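Hypothetical 39.9 kDa protein (Saccharomyces cerevisiae, PDB 2GA8) acts as an ATP-dependent kinase of the P-loop type that could take part in assembly of the endoplasmic reticulum membrane. Local coordinates at residues 10-15 / 260-265; 26-31 / 269-274; 193-198 / 278-283; 290-295 / 345-350. One frame throughout, in Å; residues are numbered along the deposited sequence.

How the contacts relate
All four contacts are built on or against the five-stranded parallel sheet of the P-loop core. Contact 1 sets helix 4-17 on one face of it; contact 2 packs the loop after strand 262-267 on the other, where strand 25-30 runs toward the phosphate-binding loop. Contact 3 joins helix 275-285, which follows the loop of contact 2, to helix 192-206. Contacts 1 and 2 are buried and wholly apolar across the segments. Contact 3 starts as a buried patch of F195 and I280 and ends at an exposed lysine and a sulfate. Contact 4, at the sheet edge, is held by backbone hydrogen bonds and is only partly buried. Contacts 2 and 4 share neighbouring strands, joined by I28 O to Y293 N.

Contact 1. Residues 10-15 / 260-265; sequences DVLQLL and TRIVIL
V11 and L15 press helix 4-17 onto I262, at the start of a strand in the parallel sheet of this P-loop kinase fold. The contact is apolar and buried, and the residue types suit it: V11 offers a short branch near its helix, while the longer isoleucine reaches out with CD1. Helix segment and strand meet at 132°, and I262 takes most of the contact. Its CD1 lies 3.6 Å from V11 CG1, with I262 CG2 at 3.8 Å from that same methyl. V11 CG1 is anti to its backbone N (chi1 172°), a setting that turns this branch to the isoleucine. L15 comes in one turn later, its CD2 at 4.0 Å from I262 CD1, and L12 brings CD2 across the isoleucine at about a right angle. An alanine at I262 would probably open a gap beneath V11 CG1 and L15 CD2 and let the helix sit less firmly on the sheet. Just before the strand comes R261, whose guanidinium is engaged elsewhere, NE bonding to Y23 O; its backbone carbonyl oxygen lies 3.9 Å from L15 CD1.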
# COMPACT_ATOMS: atom_id res chain seq x y z
N ASP A 10 -15.88 9.49 7.51
CA ASP A 10 -14.73 10.10 8.15
C ASP A 10 -13.65 10.43 7.13
O ASP A 10 -12.99 11.46 7.25
CB ASP A 10 -14.18 9.19 9.25
CG ASP A 10 -15.14 9.03 10.42
OD1 ASP A 10 -15.82 10.02 10.77
OD2 ASP A 10 -15.22 7.92 10.99
N VAL A 11 -13.49 9.58 6.12
CA VAL A 11 -12.49 9.84 5.08
C VAL A 11 -12.89 11.09 4.30
O VAL A 11 -12.06 11.97 4.06
CB VAL A 11 -12.39 8.65 4.10
CG1 VAL A 11 -11.50 9.02 2.92
CG2 VAL A 11 -11.82 7.44 4.82
N LEU A 12 -14.16 11.20 3.94
CA LEU A 12 -14.63 12.37 3.20
C LEU A 12 -14.53 13.63 4.04
O LEU A 12 -14.31 14.72 3.51
CB LEU A 12 -16.07 12.16 2.72
CG LEU A 12 -16.26 11.04 1.70
CD1 LEU A 12 -17.73 10.97 1.28
CD2 LEU A 12 -15.38 11.29 0.49
N GLN A 13 -14.69 13.49 5.35
CA GLN A 13 -14.61 14.66 6.22
C GLN A 13 -13.19 15.21 6.24
O GLN A 13 -12.99 16.42 6.20
CB GLN A 13 -15.05 14.30 7.63
CG GLN A 13 -14.97 15.47 8.60
CD GLN A 13 -15.69 15.18 9.90
OE1 GLN A 13 -15.34 14.24 10.62
NE2 GLN A 13 -16.71 15.98 10.19
N LEU A 14 -12.21 14.31 6.30
CA LEU A 14 -10.82 14.74 6.32
C LEU A 14 -10.43 15.33 4.97
O LEU A 14 -9.77 16.36 4.90
CB LEU A 14 -9.89 13.58 6.67
CG LEU A 14 -8.40 13.96 6.75
CD1 LEU A 14 -8.22 15.14 7.70
CD2 LEU A 14 -7.59 12.78 7.23
N LEU A 15 -10.85 14.68 3.89
CA LEU A 15 -10.52 15.19 2.56
C LEU A 15 -11.07 16.60 2.42
O LEU A 15 -10.40 17.50 1.93
CB LEU A 15 -11.10 14.29 1.47
CG LEU A 15 -10.86 14.75 0.02
CD1 LEU A 15 -9.37 14.89 -0.24
CD2 LEU A 15 -11.47 13.76 -0.95
N THR A 260 -7.07 9.98 -8.40
CA THR A 260 -7.07 9.35 -7.09
C THR A 260 -6.80 10.40 -6.01
O THR A 260 -5.69 10.90 -5.89
CB THR A 260 -5.98 8.27 -7.00
OG1 THR A 260 -6.06 7.40 -8.14
CG2 THR A 260 -6.16 7.46 -5.73
N ARG A 261 -7.83 10.72 -5.23
CA ARG A 261 -7.70 11.71 -4.17
C ARG A 261 -7.72 11.08 -2.78
O ARG A 261 -7.53 11.75 -1.77
CB ARG A 261 -8.82 12.75 -4.30
CG ARG A 261 -8.92 13.38 -5.69
CD ARG A 261 -7.67 14.20 -6.03
NE ARG A 261 -7.66 15.51 -5.37
CZ ARG A 261 -8.38 16.55 -5.77
NH1 ARG A 261 -9.16 16.46 -6.83
NH2 ARG A 261 -8.34 17.69 -5.08
N ILE A 262 -7.95 9.77 -2.75
CA ILE A 262 -7.99 9.00 -1.52
C ILE A 262 -7.23 7.71 -1.77
O ILE A 262 -7.55 6.97 -2.70
CB ILE A 262 -9.45 8.67 -1.11
CG1 ILE A 262 -10.18 9.96 -0.73
CG2 ILE A 262 -9.46 7.69 0.05
CD1 ILE A 262 -11.67 9.79 -0.62
N VAL A 263 -6.20 7.45 -0.97
CA VAL A 263 -5.41 6.24 -1.12
C VAL A 263 -5.54 5.45 0.16
O VAL A 263 -5.23 5.94 1.25
CB VAL A 263 -3.91 6.55 -1.38
CG1 VAL A 263 -3.11 5.26 -1.50
CG2 VAL A 263 -3.76 7.38 -2.64
N ILE A 264 -6.04 4.22 0.03
CA ILE A 264 -6.24 3.35 1.18
C ILE A 264 -5.15 2.29 1.18
O ILE A 264 -5.15 1.40 0.34
CB ILE A 264 -7.63 2.69 1.11
CG1 ILE A 264 -8.71 3.77 1.11
CG2 ILE A 264 -7.82 1.75 2.30
CD1 ILE A 264 -10.06 3.29 0.57
N LEU A 265 -4.22 2.39 2.12
CA LEU A 265 -3.13 1.44 2.22
C LEU A 265 -3.45 0.44 3.31
O LEU A 265 -3.75 0.84 4.44
CB LEU A 265 -1.82 2.16 2.54
CG LEU A 265 -1.40 3.23 1.53
CD1 LEU A 265 -1.89 4.59 1.99
CD2 LEU A 265 0.11 3.24 1.39

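Contact 2. Residues 26-31 / 269-274; sequences CVILVG and YLLYDQ
The backbones of V30 and L270 come within 6.4 Å, CA to CA, where strand 26-30 passes a type I beta turn running from Y269 to Y272 and closed by Y272 N to Y269 O at 3.2 Å. The strand is the one that leads into the P-loop (Walker A) of the kinase: G31, next along, is an ATP-binding residue by similarity, and its carbonyl oxygen accepts a bond from K37. The turn follows strand 262-267 and precedes helix 275-285, and its two leucines lie on the sheet face to which I28 and V30 point. Branched strand residues suit that face, since each offers a methyl beside the main chain. V30 CG2 does most of the touching. It sits 3.6 Å from L270 CB, the two side chains sliding past each other in opposite directions, and 3.7 Å from L271 CG. I28 CG2, anti to its backbone N, fills the next place along the strand at 3.8 Å from L270 CB. L271 also packs against V292 and I347 in the next two strands, and an alanine in its place would probably leave a gap between V30, V292 and I347. Beyond the turn the chain becomes polar: Q274 NE2 donates to D273 OD1 at 2.9 Å with an N-H...O angle of 162°, arriving from above the carboxylate plane, and H340 ND1 is a second partner of that oxygen.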
# COMPACT_ATOMS: atom_id res chain seq x y z
N CYS A 26 -4.63 10.05 2.84
CA CYS A 26 -4.24 8.66 2.95
C CYS A 26 -4.91 7.99 4.14
O CYS A 26 -5.20 8.63 5.15
CB CYS A 26 -2.72 8.53 3.10
SG CYS A 26 -1.78 9.00 1.63
N VAL A 27 -5.16 6.70 3.99
CA VAL A 27 -5.76 5.93 5.06
C VAL A 27 -4.88 4.70 5.26
O VAL A 27 -4.54 4.02 4.30
CB VAL A 27 -7.18 5.45 4.71
CG1 VAL A 27 -7.74 4.60 5.85
CG2 VAL A 27 -8.08 6.65 4.43
N ILE A 28 -4.50 4.46 6.51
CA ILE A 28 -3.71 3.29 6.85
C ILE A 28 -4.65 2.33 7.56
O ILE A 28 -5.37 2.73 8.48
CB ILE A 28 -2.54 3.62 7.82
CG1 ILE A 28 -1.38 4.25 7.04
CG2 ILE A 28 -2.07 2.34 8.53
CD1 ILE A 28 -0.23 4.72 7.92
N LEU A 29 -4.67 1.08 7.10
CA LEU A 29 -5.51 0.06 7.72
C LEU A 29 -4.59 -1.12 8.02
O LEU A 29 -4.07 -1.76 7.11
CB LEU A 29 -6.63 -0.37 6.77
CG LEU A 29 -7.50 -1.52 7.29
CD1 LEU A 29 -8.14 -1.12 8.62
CD2 LEU A 29 -8.58 -1.85 6.25
N VAL A 30 -4.39 -1.39 9.30
CA VAL A 30 -3.54 -2.49 9.74
C VAL A 30 -4.33 -3.58 10.45
O VAL A 30 -5.26 -3.30 11.21
CB VAL A 30 -2.43 -2.00 10.71
CG1 VAL A 30 -1.77 -3.19 11.42
CG2 VAL A 30 -1.39 -1.20 9.95
N GLY A 31 -3.95 -4.82 10.20
CA GLY A 31 -4.60 -5.95 10.84
C GLY A 31 -3.74 -7.17 10.61
O GLY A 31 -3.02 -7.24 9.62
N TYR A 269 2.30 -4.56 8.30
CA TYR A 269 3.32 -3.75 8.96
C TYR A 269 3.35 -2.24 8.80
O TYR A 269 4.39 -1.61 9.05
CB TYR A 269 4.68 -4.36 8.58
CG TYR A 269 4.70 -5.86 8.81
CD1 TYR A 269 4.42 -6.38 10.08
CD2 TYR A 269 4.97 -6.75 7.78
CE1 TYR A 269 4.39 -7.76 10.30
CE2 TYR A 269 4.94 -8.14 8.00
CZ TYR A 269 4.65 -8.63 9.26
OH TYR A 269 4.61 -9.98 9.50
N LEU A 270 2.23 -1.64 8.42
CA LEU A 270 2.20 -0.20 8.23
C LEU A 270 2.38 0.60 9.51
O LEU A 270 2.63 1.80 9.45
CB LEU A 270 0.89 0.21 7.56
CG LEU A 270 0.59 -0.57 6.28
CD1 LEU A 270 -0.69 -0.05 5.63
CD2 LEU A 270 1.77 -0.45 5.32
N LEU A 271 2.26 -0.07 10.66
CA LEU A 271 2.42 0.58 11.97
C LEU A 271 3.43 -0.20 12.82
O LEU A 271 3.35 -0.20 14.05
CB LEU A 271 1.08 0.65 12.69
CG LEU A 271 0.00 1.55 12.07
CD1 LEU A 271 -1.32 1.35 12.79
CD2 LEU A 271 0.45 3.01 12.13
N TYR A 272 4.38 -0.83 12.14
CA TYR A 272 5.41 -1.66 12.78
C TYR A 272 6.61 -0.78 13.16
O TYR A 272 7.14 -0.07 12.31
CB TYR A 272 5.82 -2.76 11.80
CG TYR A 272 6.45 -3.97 12.43
CD1 TYR A 272 5.68 -4.91 13.11
CD2 TYR A 272 7.82 -4.18 12.34
CE1 TYR A 272 6.26 -6.05 13.67
CE2 TYR A 272 8.41 -5.31 12.89
CZ TYR A 272 7.62 -6.24 13.55
OH TYR A 272 8.20 -7.37 14.08
N ASP A 273 7.03 -0.84 14.42
CA ASP A 273 8.11 0.02 14.93
C ASP A 273 9.56 -0.33 14.59
O ASP A 273 10.48 0.08 15.31
CB ASP A 273 7.99 0.18 16.45
CG ASP A 273 8.25 -1.12 17.22
OD1 ASP A 273 8.83 -2.06 16.64
OD2 ASP A 273 7.88 -1.19 18.41
N GLN A 274 9.79 -1.05 13.51
CA GLN A 274 11.15 -1.42 13.14
C GLN A 274 11.53 -0.99 11.74
O GLN A 274 10.67 -0.82 10.87
CB GLN A 274 11.34 -2.93 13.28
CG GLN A 274 11.15 -3.45 14.69
CD GLN A 274 12.16 -2.87 15.65
OE1 GLN A 274 13.37 -2.93 15.41
NE2 GLN A 274 11.68 -2.30 16.76

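Contact 3. Residues 193-198 / 278-283; sequences NNFLQL and KKIYKT. With SO4 (sulfate ion), chain I.
L196 of helix 192-206 fills the groove between two helix segments that run almost in step, 2° apart, with their axes 9.5 Å from each other. Both its methyls meet K279 of helix 275-285, and CD1 also reaches T283. CD2 crosses the aliphatic stem of K279 at a slant, 3.7 Å from CD, while CD1 stops 3.7 Å from T283 OG1. A leucine suits this place because its branched end can meet a lysine stem and a threonine at once. The T283 hydroxyl is turned back to its own helix: OG1 donates to K279 O at 2.7 Å, and T283 N reaches the same oxygen from the opposite face of the carbonyl. With its hydrogen bond made, the hydroxyl can probably lie beside a methyl at little cost. Helix 275-285 is the connection of a beta-alpha-beta crossover between parallel strands 262-267 and 290-296, which flank strand 25-30; helix 192-206 lies beside it, its F195 packing on L265 of strand 262-267. Deeper in, F195 and I280 meet at about a right angle, I280 CD1 coming obliquely to the ring at 3.6 Å from CD2; the same ring meets F164 edge-to-face. At the outer end K279 runs out extended to solvent, and its NZ donates to O1 of a sulfate, probably from the crystallisation liquor, at 2.9 Å; K200 NZ binds the same ion, whose charge probably eases the two ammonium groups' nearness.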
# COMPACT_ATOMS: atom_id res chain seq x y z
N ASN A 193 11.93 -1.14 1.78
CA ASN A 193 12.64 0.00 1.19
C ASN A 193 11.76 0.68 0.14
O ASN A 193 11.55 1.90 0.16
CB ASN A 193 13.92 -0.45 0.47
CG ASN A 193 14.82 -1.35 1.32
OD1 ASN A 193 14.34 -2.13 2.14
ND2 ASN A 193 16.12 -1.27 1.10
N ASN A 194 11.26 -0.12 -0.80
CA ASN A 194 10.44 0.42 -1.87
C ASN A 194 9.04 0.80 -1.42
O ASN A 194 8.42 1.69 -2.01
CB ASN A 194 10.38 -0.55 -3.07
CG ASN A 194 10.56 0.16 -4.40
OD1 ASN A 194 10.06 -0.28 -5.43
ND2 ASN A 194 11.29 1.27 -4.38
N PHE A 195 8.52 0.15 -0.39
CA PHE A 195 7.19 0.52 0.08
C PHE A 195 7.31 1.91 0.71
O PHE A 195 6.46 2.77 0.52
CB PHE A 195 6.66 -0.47 1.12
CG PHE A 195 5.22 -0.24 1.45
CD1 PHE A 195 4.22 -0.77 0.64
CD2 PHE A 195 4.85 0.59 2.50
CE1 PHE A 195 2.88 -0.48 0.88
CE2 PHE A 195 3.51 0.89 2.74
CZ PHE A 195 2.53 0.36 1.93
N LEU A 196 8.37 2.11 1.48
CA LEU A 196 8.59 3.41 2.09
C LEU A 196 8.73 4.44 0.97
O LEU A 196 8.23 5.56 1.08
CB LEU A 196 9.86 3.39 2.95
CG LEU A 196 10.29 4.74 3.55
CD1 LEU A 196 9.15 5.29 4.41
CD2 LEU A 196 11.56 4.56 4.38
N GLN A 197 9.40 4.06 -0.12
CA GLN A 197 9.58 4.97 -1.23
C GLN A 197 8.23 5.33 -1.85
O GLN A 197 8.01 6.46 -2.26
CB GLN A 197 10.50 4.37 -2.29
CG GLN A 197 10.98 5.37 -3.34
CD GLN A 197 11.67 6.59 -2.72
OE1 GLN A 197 12.46 6.46 -1.79
NE2 GLN A 197 11.38 7.77 -3.26
N LEU A 198 7.31 4.36 -1.91
CA LEU A 198 5.98 4.66 -2.45
C LEU A 198 5.33 5.69 -1.52
O LEU A 198 4.67 6.62 -1.99
CB LEU A 198 5.11 3.40 -2.51
CG LEU A 198 3.64 3.62 -2.88
CD1 LEU A 198 3.54 4.25 -4.27
CD2 LEU A 198 2.89 2.28 -2.85
N LYS A 278 8.80 1.65 10.40
CA LYS A 278 8.59 2.70 11.39
C LYS A 278 8.48 4.06 10.74
O LYS A 278 7.79 4.93 11.25
CB LYS A 278 9.74 2.69 12.40
CG LYS A 278 9.58 3.70 13.52
CD LYS A 278 10.70 3.57 14.55
CE LYS A 278 10.52 4.57 15.68
NZ LYS A 278 11.55 4.40 16.75
N LYS A 279 9.15 4.24 9.61
CA LYS A 279 9.13 5.52 8.91
C LYS A 279 7.85 5.76 8.11
O LYS A 279 7.59 6.88 7.67
CB LYS A 279 10.35 5.62 7.99
CG LYS A 279 11.68 5.40 8.71
CD LYS A 279 12.86 5.37 7.75
CE LYS A 279 14.14 4.99 8.47
NZ LYS A 279 15.31 4.87 7.55
N ILE A 280 7.04 4.72 7.94
CA ILE A 280 5.79 4.84 7.19
C ILE A 280 4.79 5.81 7.79
O ILE A 280 4.31 6.71 7.09
CB ILE A 280 5.10 3.47 7.03
CG1 ILE A 280 5.93 2.59 6.10
CG2 ILE A 280 3.68 3.65 6.48
CD1 ILE A 280 5.40 1.17 5.97
N TYR A 281 4.45 5.62 9.06
CA TYR A 281 3.49 6.49 9.72
C TYR A 281 3.90 7.95 9.59
O TYR A 281 3.14 8.77 9.09
CB TYR A 281 3.36 6.14 11.21
CG TYR A 281 2.53 7.13 12.01
CD1 TYR A 281 1.14 7.16 11.90
CD2 TYR A 281 3.14 8.05 12.85
CE1 TYR A 281 0.38 8.09 12.61
CE2 TYR A 281 2.39 8.99 13.57
CZ TYR A 281 1.01 9.00 13.44
OH TYR A 281 0.26 9.93 14.13
N LYS A 282 5.10 8.28 10.06
CA LYS A 282 5.56 9.65 9.99
C LYS A 282 5.55 10.20 8.57
O LYS A 282 5.12 11.33 8.36
CB LYS A 282 6.97 9.78 10.58
CG LYS A 282 7.49 11.21 10.56
CD LYS A 282 8.82 11.34 11.30
CE LYS A 282 9.35 12.76 11.19
NZ LYS A 282 8.38 13.76 11.70
N THR A 283 6.00 9.41 7.60
CA THR A 283 6.02 9.87 6.22
C THR A 283 4.61 10.26 5.76
O THR A 283 4.43 11.30 5.12
CB THR A 283 6.62 8.82 5.26
OG1 THR A 283 8.00 8.61 5.58
CG2 THR A 283 6.52 9.29 3.82
S SO4 I . 15.43 7.40 4.90
O1 SO4 I . 15.12 5.96 4.84
O2 SO4 I . 15.70 7.89 3.53
O3 SO4 I . 14.29 8.13 5.47
O4 SO4 I . 16.63 7.62 5.74

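Contact 4. Residues 290-295 / 345-350; sequences LLVYKI and DNIVHI
K294 O is approached by two groups of strand 347-350, the amide of I350, at 2.8 Å from N to O, and the CA-H of H349, at 3.2 Å from CA. It belongs to a parallel pairing at the margin of the five-stranded P-loop sheet, where strand 347-351 is the outermost strand and the two strand directions differ by 37°, a twist. V348 carries the rest of the pairing: its N donates to V292 O at 2.9 Å, and its O accepts from K294 N. A water bridges V292 N and N346 O. On one face Y293 and V348 lie side by side, pointing the same way, with ring atom CD1 at 3.7 Å from V348 CB, and I350 CG2 also nears the ring obliquely. Y293 reaches inward, a broad ring that packs on V27 and L29 of strand 25-30 and on L7 and D10 of helix 4-17. On the other face K294 CB meets I347 CG2 at 3.6 Å and lies over one face of the H349 ring. The lysine chain then bends at chi2 (-78°), and NZ ends in a hydrogen bond to I295 O at 3.0 Å and a salt bridge to D338, so a long side chain with a buried stem still has its charge answered. I295 also touches S35 of the phosphate-binding loop, an ATP-site residue by similarity. Across the strands, I350 CD1 rests 3.9 Å from I295 CG1.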
# COMPACT_ATOMS: atom_id res chain seq x y z
N LEU A 290 -3.91 12.17 7.10
CA LEU A 290 -3.88 10.73 7.32
C LEU A 290 -4.88 10.25 8.37
O LEU A 290 -5.03 10.86 9.43
CB LEU A 290 -2.47 10.31 7.78
CG LEU A 290 -2.32 8.85 8.22
CD1 LEU A 290 -2.37 7.96 6.99
CD2 LEU A 290 -1.00 8.66 8.95
N LEU A 291 -5.56 9.15 8.07
CA LEU A 291 -6.48 8.52 9.00
C LEU A 291 -5.83 7.16 9.23
O LEU A 291 -5.35 6.54 8.28
CB LEU A 291 -7.88 8.35 8.40
CG LEU A 291 -8.72 9.63 8.49
CD1 LEU A 291 -10.10 9.38 7.89
CD2 LEU A 291 -8.84 10.07 9.95
N VAL A 292 -5.79 6.71 10.48
CA VAL A 292 -5.17 5.44 10.83
C VAL A 292 -6.11 4.51 11.59
O VAL A 292 -6.69 4.90 12.60
CB VAL A 292 -3.92 5.67 11.70
CG1 VAL A 292 -3.23 4.35 12.02
CG2 VAL A 292 -2.95 6.62 10.98
N TYR A 293 -6.26 3.29 11.08
CA TYR A 293 -7.13 2.28 11.70
C TYR A 293 -6.37 1.00 11.94
O TYR A 293 -5.57 0.56 11.11
CB TYR A 293 -8.32 1.98 10.79
CG TYR A 293 -9.20 3.18 10.53
CD1 TYR A 293 -10.05 3.68 11.52
CD2 TYR A 293 -9.14 3.84 9.30
CE1 TYR A 293 -10.82 4.82 11.29
CE2 TYR A 293 -9.91 4.98 9.07
CZ TYR A 293 -10.74 5.46 10.06
OH TYR A 293 -11.49 6.60 9.83
N LYS A 294 -6.62 0.39 13.09
CA LYS A 294 -5.96 -0.86 13.43
C LYS A 294 -7.08 -1.79 13.88
O LYS A 294 -7.87 -1.45 14.76
CB LYS A 294 -4.94 -0.63 14.55
CG LYS A 294 -3.94 -1.76 14.74
CD LYS A 294 -4.56 -2.92 15.48
CE LYS A 294 -3.55 -4.05 15.65
NZ LYS A 294 -4.15 -5.17 16.42
N ILE A 295 -7.16 -2.96 13.25
CA ILE A 295 -8.20 -3.92 13.56
C ILE A 295 -7.85 -4.77 14.78
O ILE A 295 -6.76 -5.32 14.87
CB ILE A 295 -8.45 -4.88 12.37
CG1 ILE A 295 -8.83 -4.07 11.13
CG2 ILE A 295 -9.56 -5.88 12.72
CD1 ILE A 295 -8.94 -4.92 9.86
N ASP A 345 -0.71 8.67 19.15
CA ASP A 345 -2.05 8.94 19.67
C ASP A 345 -3.21 8.95 18.68
O ASP A 345 -4.36 9.15 19.09
CB ASP A 345 -2.03 10.27 20.42
CG ASP A 345 -1.48 11.41 19.58
OD1 ASP A 345 -0.29 11.36 19.22
OD2 ASP A 345 -2.24 12.35 19.28
N ASN A 346 -2.94 8.75 17.39
CA ASN A 346 -4.02 8.79 16.41
C ASN A 346 -4.47 7.45 15.82
O ASN A 346 -5.18 7.43 14.82
CB ASN A 346 -3.65 9.75 15.28
CG ASN A 346 -3.67 11.20 15.71
OD1 ASN A 346 -3.28 12.09 14.95
ND2 ASN A 346 -4.14 11.45 16.93
N ILE A 347 -4.07 6.34 16.43
CA ILE A 347 -4.48 5.04 15.92
C ILE A 347 -5.88 4.70 16.42
O ILE A 347 -6.09 4.52 17.62
CB ILE A 347 -3.51 3.92 16.36
CG1 ILE A 347 -2.10 4.24 15.88
CG2 ILE A 347 -3.97 2.58 15.77
CD1 ILE A 347 -1.07 3.24 16.34
N VAL A 348 -6.84 4.63 15.51
CA VAL A 348 -8.21 4.30 15.86
C VAL A 348 -8.42 2.79 15.76
O VAL A 348 -8.40 2.23 14.67
CB VAL A 348 -9.21 5.02 14.91
CG1 VAL A 348 -10.64 4.65 15.28
CG2 VAL A 348 -9.01 6.53 14.99
N HIS A 349 -8.60 2.15 16.91
CA HIS A 349 -8.81 0.70 16.94
C HIS A 349 -10.24 0.35 16.58
O HIS A 349 -11.19 0.89 17.16
CB HIS A 349 -8.47 0.13 18.32
CG HIS A 349 -7.01 0.05 18.62
ND1 HIS A 349 -6.22 1.17 18.82
CD2 HIS A 349 -6.18 -1.01 18.74
CE1 HIS A 349 -4.98 0.79 19.06
NE2 HIS A 349 -4.92 -0.52 19.01
N ILE A 350 -10.40 -0.56 15.63
CA ILE A 350 -11.73 -0.97 15.20
C ILE A 350 -11.89 -2.48 15.31
O ILE A 350 -10.91 -3.22 15.34
CB ILE A 350 -11.99 -0.55 13.74
CG1 ILE A 350 -10.93 -1.16 12.82
CG2 ILE A 350 -11.96 0.98 13.62
CD1 ILE A 350 -11.18 -0.91 11.35
O HOH W 1 -6.48 8.43 12.64